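Methyl-coenzyme M reductase subunit beta (Methanosarcina barkeri, PDB 1E6Y) forms part of methyl-coenzyme M reductase I, the nickel F430 enzyme that releases methane from methyl-coenzyme M with coenzyme B as reductant in the final step of methanogenesis. Local coordinates at residues 37-42 and 115-120; 252-257 and 265-270. All coordinates share one frame; numbering follows the deposited sequence.

Overall arrangement
Both segments of contact 1 precede those of contact 2 along the chain. Contact 1 lies in the N-terminal domain, where helix 29-40, running into strand 41-45 of the four-stranded antiparallel sheet, meets helix 114-118. Contact 2 belongs to the C-terminal domain and joins two successive helices, 247-255 and 261-274. The two share no helix, strand or sheet; their centres lie 42 Å apart with the chain's centre between them, and their nearest atoms are about 25 Å apart. Each reaches a different partner in the six-chain assembly: contact 1 borders the second beta subunit, contact 2 the gamma subunit. Both lie away from the coenzyme and F430 pockets.

Contact 1: 37-42 and 115-120; sequences DTKRSV and SRIIAG
K39 sends CG anti to its carbonyl carbon (chi1 -70°) and bends at chi3, which lays CE and NZ against the CG2 branch of I117. I117 CG2 lies 3.5 Å from K39 NZ. The other branch of I117 turns to R40, where I117 CG1 packs 3.6 Å from R40 CB, while I117 CD1 comes back to 3.9 Å from K39 O. The direct touch is wholly van der Waals. A water adds a polar link, accepting from K39 NZ at 2.9 Å and lying 2.8 Å from I117 O. K39 NZ also donates to G120 O of the second beta subunit, and G120 O here receives K39 of that subunit, so the pair of bonds is reciprocal across the interface. Beyond CB, R40 leads away from I117. Its guanidinium grips D37 side-on, both nitrogens sharing one oxygen: R40 NE reaches D37 OD1 at 2.9 Å and R40 NH2 reaches D37 OD1 at 3.2 Å, from the same face of the carboxylate. R40 NH1 bonds S112 O and D96 O, which ties R40 to the residues flanking strands 107-111 and 98-102. In the next residue, S41 OG donates to D37 O at 2.7 Å, on a lone pair, as the chain passes from helix into strand. Aliphatic carbons thus make the direct, buried touch between the helices, beside a lysine nitrogen that is held by water and by G120 O of the second subunit and carries the join into that neighbour.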
ATOM      1  N   ASP E  37      20.401  -3.685 -21.879  1.00 10.85           N
ATOM      2  CA  ASP E  37      20.295  -2.301 -22.330  1.00 11.50           C
ATOM      3  C   ASP E  37      19.043  -1.623 -21.790  1.00 10.76           C
ATOM      4  O   ASP E  37      19.064  -0.438 -21.465  1.00 10.64           O
ATOM      5  CB  ASP E  37      20.306  -2.235 -23.860  1.00 12.44           C
ATOM      6  CG  ASP E  37      21.691  -2.462 -24.446  1.00 15.10           C
ATOM      7  OD1 ASP E  37      22.667  -2.603 -23.676  1.00 15.87           O
ATOM      8  OD2 ASP E  37      21.802  -2.515 -25.689  1.00 15.48           O
ATOM      9  N   THR E  38      17.965  -2.391 -21.668  1.00 10.10           N
ATOM     10  CA  THR E  38      16.728  -1.893 -21.074  1.00  9.39           C
ATOM     11  C   THR E  38      16.927  -1.603 -19.588  1.00  9.23           C
ATOM     12  O   THR E  38      16.489  -0.569 -19.085  1.00  9.47           O
ATOM     13  CB  THR E  38      15.586  -2.913 -21.247  1.00  9.54           C
ATOM     14  OG1 THR E  38      15.378  -3.153 -22.645  1.00  9.73           O
ATOM     15  CG2 THR E  38      14.294  -2.390 -20.636  1.00  9.86           C
ATOM     16  N   LYS E  39      17.643  -2.491 -18.904  1.00  8.67           N
ATOM     17  CA  LYS E  39      17.919  -2.311 -17.485  1.00  8.94           C
ATOM     18  C   LYS E  39      18.833  -1.116 -17.221  1.00  9.29           C
ATOM     19  O   LYS E  39      18.584  -0.337 -16.301  1.00  9.21           O
ATOM     20  CB  LYS E  39      18.549  -3.576 -16.893  1.00  8.97           C
ATOM     21  CG  LYS E  39      17.594  -4.759 -16.787  1.00  8.57           C
ATOM     22  CD  LYS E  39      18.303  -5.997 -16.260  1.00  7.77           C
ATOM     23  CE  LYS E  39      18.682  -5.846 -14.795  1.00  8.88           C
ATOM     24  NZ  LYS E  39      19.291  -7.095 -14.255  1.00  8.67           N
ATOM     25  N   ARG E  40      19.865  -0.945 -18.045  1.00  9.19           N
ATOM     26  CA  ARG E  40      20.929   0.005 -17.697  1.00  9.46           C
ATOM     27  C   ARG E  40      20.729   1.385 -18.269  1.00  9.80           C
ATOM     28  O   ARG E  40      21.542   2.291 -18.022  1.00  9.11           O
ATOM     29  CB  ARG E  40      22.275  -0.576 -18.174  1.00 10.44           C
ATOM     30  CG  ARG E  40      22.502  -0.421 -19.673  1.00 11.32           C
ATOM     31  CD  ARG E  40      23.700  -1.257 -20.118  1.00 12.59           C
ATOM     32  NE  ARG E  40      24.017  -1.156 -21.528  1.00 14.21           N
ATOM     33  CZ  ARG E  40      24.934  -0.417 -22.140  1.00 15.37           C
ATOM     34  NH1 ARG E  40      25.755   0.387 -21.463  1.00 14.63           N
ATOM     35  NH2 ARG E  40      25.073  -0.473 -23.469  1.00 15.96           N
ATOM     36  N   SER E  41      19.634   1.603 -18.991  1.00 10.01           N
ATOM     37  CA  SER E  41      19.444   2.867 -19.708  1.00 10.32           C
ATOM     38  C   SER E  41      18.260   3.699 -19.222  1.00 10.64           C
ATOM     39  O   SER E  41      17.194   3.164 -18.918  1.00 10.40           O
ATOM     40  CB  SER E  41      19.284   2.610 -21.205  1.00 10.75           C
ATOM     41  OG  SER E  41      20.374   1.870 -21.720  1.00 10.53           O
ATOM     42  N   VAL E  42      18.456   5.015 -19.162  1.00 10.34           N
ATOM     43  CA  VAL E  42      17.367   5.955 -18.907  1.00 10.84           C
ATOM     44  C   VAL E  42      17.438   7.163 -19.836  1.00 11.13           C
ATOM     45  O   VAL E  42      18.471   7.436 -20.444  1.00 11.09           O
ATOM     46  CB  VAL E  42      17.361   6.471 -17.437  1.00 11.12           C
ATOM     47  CG1 VAL E  42      17.147   5.317 -16.474  1.00 11.63           C
ATOM     48  CG2 VAL E  42      18.661   7.220 -17.122  1.00 11.03           C
ATOM     49  N   SER E 115      28.450  -3.002 -15.558  1.00 11.39           N
ATOM     50  CA  SER E 115      28.944  -3.238 -14.207  1.00 10.99           C
ATOM     51  C   SER E 115      27.980  -2.771 -13.112  1.00 10.41           C
ATOM     52  O   SER E 115      27.918  -3.384 -12.045  1.00 10.41           O
ATOM     53  CB  SER E 115      30.310  -2.568 -14.014  1.00 10.72           C
ATOM     54  OG  SER E 115      30.236  -1.170 -14.228  1.00 10.93           O
ATOM     55  N   ARG E 116      27.229  -1.699 -13.367  1.00 10.50           N
ATOM     56  CA  ARG E 116      26.267  -1.216 -12.365  1.00  9.94           C
ATOM     57  C   ARG E 116      25.080  -2.169 -12.241  1.00 10.20           C
ATOM     58  O   ARG E 116      24.571  -2.359 -11.135  1.00 10.25           O
ATOM     59  CB  ARG E 116      25.797   0.200 -12.677  1.00  9.81           C
ATOM     60  CG  ARG E 116      26.916   1.236 -12.641  1.00  8.87           C
ATOM     61  CD  ARG E 116      26.375   2.651 -12.699  1.00  8.60           C
ATOM     62  NE  ARG E 116      27.414   3.681 -12.618  1.00 10.61           N
ATOM     63  CZ  ARG E 116      28.027   4.054 -11.489  1.00  9.81           C
ATOM     64  NH1 ARG E 116      28.949   5.018 -11.590  1.00 11.01           N
ATOM     65  NH2 ARG E 116      27.769   3.513 -10.321  1.00 10.24           N
ATOM     66  N   ILE E 117      24.706  -2.813 -13.343  1.00 10.38           N
ATOM     67  CA  ILE E 117      23.645  -3.810 -13.330  1.00 10.80           C
ATOM     68  C   ILE E 117      24.153  -5.126 -12.731  1.00 10.82           C
ATOM     69  O   ILE E 117      23.454  -5.770 -11.945  1.00 10.47           O
ATOM     70  CB  ILE E 117      23.106  -4.045 -14.764  1.00 11.14           C
ATOM     71  CG1 ILE E 117      22.412  -2.775 -15.267  1.00 11.62           C
ATOM     72  CG2 ILE E 117      22.153  -5.237 -14.798  1.00 11.79           C
ATOM     73  CD1 ILE E 117      21.312  -2.253 -14.345  1.00 11.92           C
ATOM     74  N   ILE E 118      25.399  -5.472 -13.034  1.00 10.63           N
ATOM     75  CA  ILE E 118      26.008  -6.694 -12.512  1.00 10.68           C
ATOM     76  C   ILE E 118      26.160  -6.622 -10.991  1.00 10.63           C
ATOM     77  O   ILE E 118      25.839  -7.577 -10.284  1.00 11.33           O
ATOM     78  CB  ILE E 118      27.391  -6.944 -13.169  1.00 11.29           C
ATOM     79  CG1 ILE E 118      27.207  -7.251 -14.659  1.00 11.84           C
ATOM     80  CG2 ILE E 118      28.114  -8.105 -12.479  1.00 11.67           C
ATOM     81  CD1 ILE E 118      28.489  -7.190 -15.464  1.00 13.28           C
ATOM     82  N   ALA E 119      26.530  -5.444 -10.497  1.00 10.42           N
ATOM     83  CA  ALA E 119      26.717  -5.217  -9.067  1.00 10.44           C
ATOM     84  C   ALA E 119      25.412  -4.849  -8.350  1.00 10.63           C
ATOM     85  O   ALA E 119      25.407  -4.623  -7.138  1.00 11.22           O
ATOM     86  CB  ALA E 119      27.749  -4.124  -8.853  1.00 10.42           C
ATOM     87  N   GLY E 120      24.311  -4.800  -9.096  1.00 10.05           N
ATOM     88  CA  GLY E 120      23.038  -4.402  -8.517  1.00  9.59           C
ATOM     89  C   GLY E 120      22.052  -5.548  -8.398  1.00  9.74           C
ATOM     90  O   GLY E 120      22.160  -6.541  -9.119  1.00  9.80           O
TER
HETATM   91  O   HOH W   1      20.727  -6.403 -11.860  1.00  9.45           O

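Contact 2: 252-257 and 265-270; sequences VKENGK and IESVVR
E254 and R270 come from opposite directions, the first extended beyond CG, the second bent at chi3, with their carboxylate and guanidinium planes turned 62° apart. One nitrogen makes the salt bridge: R270 NH2 reaches E254 OE1 at 2.9 Å from the syn side, with the oxygen tilted out of the guanidinium plane and the N-H bent to 136°, while E254 OE2 lies a little farther from R270 NH2, at 3.2 Å. S267 OG donates to the same E254 OE1 at 2.7 Å from the anti side; both donors approach from one face of the carboxylate. E254 gets there with CG between its backbone N and carbonyl carbon (chi1 71°). These contacts join two consecutive helices of the C-terminal domain, 247-255 and 261-274, linked by a short connection, the C-terminal part of the first against the middle of the second. N255 approaches S267 beside the glutamate: N255 ND2 donates to S267 OG at 2.8 Å, fairly straight and close to the amide plane. The serine hydroxyl therefore relays a chain from amide to carboxylate. N255 OD1 binds T263 OG1 and its ND2 also bonds I251 O, holding the amide's rotation, while E254 OE2 pairs with R271. Y2 of the gamma subunit packs on R270.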
ATOM      1  N   VAL E 252      -1.323 -13.143 -42.258  1.00 11.79           N
ATOM      2  CA  VAL E 252      -1.715 -11.742 -42.372  1.00 12.27           C
ATOM      3  C   VAL E 252      -1.853 -11.340 -43.839  1.00 12.85           C
ATOM      4  O   VAL E 252      -2.865 -10.757 -44.234  1.00 12.79           O
ATOM      5  CB  VAL E 252      -0.691 -10.812 -41.671  1.00 11.99           C
ATOM      6  CG1 VAL E 252      -1.010  -9.349 -41.961  1.00 11.79           C
ATOM      7  CG2 VAL E 252      -0.716 -11.057 -40.170  1.00 12.07           C
ATOM      8  N   LYS E 253      -0.883 -11.741 -44.658  1.00 13.13           N
ATOM      9  CA  LYS E 253      -0.875 -11.356 -46.064  1.00 13.59           C
ATOM     10  C   LYS E 253      -2.075 -11.905 -46.836  1.00 13.75           C
ATOM     11  O   LYS E 253      -2.696 -11.184 -47.615  1.00 13.35           O
ATOM     12  CB  LYS E 253       0.426 -11.803 -46.733  1.00 15.42           C
ATOM     13  CG  LYS E 253       0.597 -11.275 -48.146  1.00 17.58           C
ATOM     14  CD  LYS E 253       1.938 -11.685 -48.719  1.00 19.87           C
ATOM     15  CE  LYS E 253       1.971 -11.524 -50.229  1.00 21.90           C
ATOM     16  NZ  LYS E 253       1.801 -10.101 -50.626  1.00 23.76           N
ATOM     17  N   GLU E 254      -2.442 -13.158 -46.574  1.00 13.81           N
ATOM     18  CA  GLU E 254      -3.550 -13.774 -47.297  1.00 14.55           C
ATOM     19  C   GLU E 254      -4.921 -13.331 -46.788  1.00 14.58           C
ATOM     20  O   GLU E 254      -5.942 -13.610 -47.417  1.00 15.31           O
ATOM     21  CB  GLU E 254      -3.438 -15.301 -47.258  1.00 15.98           C
ATOM     22  CG  GLU E 254      -3.717 -15.945 -45.906  1.00 17.04           C
ATOM     23  CD  GLU E 254      -3.422 -17.439 -45.903  1.00 18.83           C
ATOM     24  OE1 GLU E 254      -3.739 -18.106 -44.899  1.00 18.70           O
ATOM     25  OE2 GLU E 254      -2.855 -17.950 -46.894  1.00 18.99           O
ATOM     26  N   ASN E 255      -4.932 -12.623 -45.660  1.00 14.24           N
ATOM     27  CA  ASN E 255      -6.167 -12.068 -45.105  1.00 13.68           C
ATOM     28  C   ASN E 255      -6.165 -10.540 -45.127  1.00 14.14           C
ATOM     29  O   ASN E 255      -7.094  -9.905 -44.632  1.00 14.29           O
ATOM     30  CB  ASN E 255      -6.363 -12.553 -43.666  1.00 12.89           C
ATOM     31  CG  ASN E 255      -6.808 -14.000 -43.590  1.00 12.93           C
ATOM     32  OD1 ASN E 255      -7.979 -14.311 -43.799  1.00 13.29           O
ATOM     33  ND2 ASN E 255      -5.882 -14.889 -43.247  1.00 11.90           N
ATOM     34  N   GLY E 256      -5.130  -9.956 -45.723  1.00 14.21           N
ATOM     35  CA  GLY E 256      -4.932  -8.521 -45.628  1.00 14.17           C
ATOM     36  C   GLY E 256      -5.873  -7.676 -46.470  1.00 14.87           C
ATOM     37  O   GLY E 256      -6.254  -6.581 -46.061  1.00 14.15           O
ATOM     38  N   LYS E 257      -6.225  -8.167 -47.653  1.00 15.44           N
ATOM     39  CA  LYS E 257      -7.018  -7.388 -48.599  1.00 16.58           C
ATOM     40  C   LYS E 257      -8.483  -7.287 -48.184  1.00 16.18           C
ATOM     41  O   LYS E 257      -9.046  -6.193 -48.129  1.00 16.34           O
ATOM     42  CB  LYS E 257      -6.918  -8.001 -49.998  1.00 18.25           C
ATOM     43  CG  LYS E 257      -7.632  -7.206 -51.078  1.00 21.54           C
ATOM     44  CD  LYS E 257      -7.594  -7.943 -52.407  1.00 24.31           C
ATOM     45  CE  LYS E 257      -8.533  -7.309 -53.423  1.00 25.97           C
ATOM     46  NZ  LYS E 257      -8.237  -5.864 -53.631  1.00 27.73           N
ATOM     47  N   ILE E 265      -9.284 -17.238 -38.896  1.00 14.09           N
ATOM     48  CA  ILE E 265      -9.551 -18.528 -38.272  1.00 14.68           C
ATOM     49  C   ILE E 265      -9.520 -19.660 -39.301  1.00 14.66           C
ATOM     50  O   ILE E 265      -8.934 -20.711 -39.051  1.00 14.52           O
ATOM     51  CB  ILE E 265     -10.909 -18.505 -37.523  1.00 15.93           C
ATOM     52  CG1 ILE E 265     -10.751 -17.706 -36.227  1.00 16.44           C
ATOM     53  CG2 ILE E 265     -11.379 -19.921 -37.197  1.00 16.29           C
ATOM     54  CD1 ILE E 265     -12.031 -17.168 -35.671  1.00 18.09           C
ATOM     55  N   GLU E 266     -10.047 -19.398 -40.494  1.00 15.00           N
ATOM     56  CA  GLU E 266      -9.999 -20.370 -41.583  1.00 15.41           C
ATOM     57  C   GLU E 266      -8.552 -20.693 -41.962  1.00 14.73           C
ATOM     58  O   GLU E 266      -8.183 -21.861 -42.087  1.00 14.24           O
ATOM     59  CB  GLU E 266     -10.748 -19.834 -42.803  1.00 16.89           C
ATOM     60  CG  GLU E 266     -10.995 -20.870 -43.890  1.00 20.27           C
ATOM     61  CD  GLU E 266     -11.609 -20.274 -45.148  1.00 22.58           C
ATOM     62  OE1 GLU E 266     -12.178 -19.160 -45.078  1.00 24.82           O
ATOM     63  OE2 GLU E 266     -11.510 -20.914 -46.216  1.00 23.99           O
ATOM     64  N   SER E 267      -7.725 -19.653 -42.056  1.00 14.57           N
ATOM     65  CA  SER E 267      -6.297 -19.802 -42.324  1.00 14.08           C
ATOM     66  C   SER E 267      -5.603 -20.630 -41.249  1.00 13.50           C
ATOM     67  O   SER E 267      -4.800 -21.511 -41.559  1.00 13.68           O
ATOM     68  CB  SER E 267      -5.629 -18.429 -42.404  1.00 14.10           C
ATOM     69  OG  SER E 267      -6.079 -17.708 -43.532  1.00 14.31           O
ATOM     70  N   VAL E 268      -5.901 -20.323 -39.988  1.00 13.36           N
ATOM     71  CA  VAL E 268      -5.248 -20.978 -38.859  1.00 12.93           C
ATOM     72  C   VAL E 268      -5.616 -22.457 -38.788  1.00 13.21           C
ATOM     73  O   VAL E 268      -4.740 -23.309 -38.632  1.00 13.47           O
ATOM     74  CB  VAL E 268      -5.611 -20.280 -37.516  1.00 12.85           C
ATOM     75  CG1 VAL E 268      -5.136 -21.114 -36.326  1.00 13.77           C
ATOM     76  CG2 VAL E 268      -4.976 -18.898 -37.466  1.00 13.22           C
ATOM     77  N   VAL E 269      -6.899 -22.766 -38.961  1.00 13.29           N
ATOM     78  CA  VAL E 269      -7.353 -24.150 -38.882  1.00 13.03           C
ATOM     79  C   VAL E 269      -6.858 -24.971 -40.077  1.00 13.32           C
ATOM     80  O   VAL E 269      -6.340 -26.074 -39.899  1.00 12.80           O
ATOM     81  CB  VAL E 269      -8.897 -24.237 -38.789  1.00 13.37           C
ATOM     82  CG1 VAL E 269      -9.337 -25.688 -38.645  1.00 13.41           C
ATOM     83  CG2 VAL E 269      -9.394 -23.426 -37.598  1.00 12.62           C
ATOM     84  N   ARG E 270      -6.921 -24.385 -41.271  1.00 14.01           N
ATOM     85  CA  ARG E 270      -6.469 -25.053 -42.491  1.00 14.92           C
ATOM     86  C   ARG E 270      -4.998 -25.443 -42.358  1.00 14.89           C
ATOM     87  O   ARG E 270      -4.624 -26.602 -42.499  1.00 14.35           O
ATOM     88  CB  ARG E 270      -6.630 -24.149 -43.715  1.00 15.81           C
ATOM     89  CG  ARG E 270      -6.180 -24.822 -45.011  1.00 17.93           C
ATOM     90  CD  ARG E 270      -6.154 -23.885 -46.189  1.00 19.40           C
ATOM     91  NE  ARG E 270      -5.136 -22.845 -46.188  1.00 21.02           N
ATOM     92  CZ  ARG E 270      -5.363 -21.541 -46.055  1.00 21.64           C
ATOM     93  NH1 ARG E 270      -6.610 -21.115 -45.912  1.00 21.97           N
ATOM     94  NH2 ARG E 270      -4.362 -20.669 -46.080  1.00 21.79           N
TER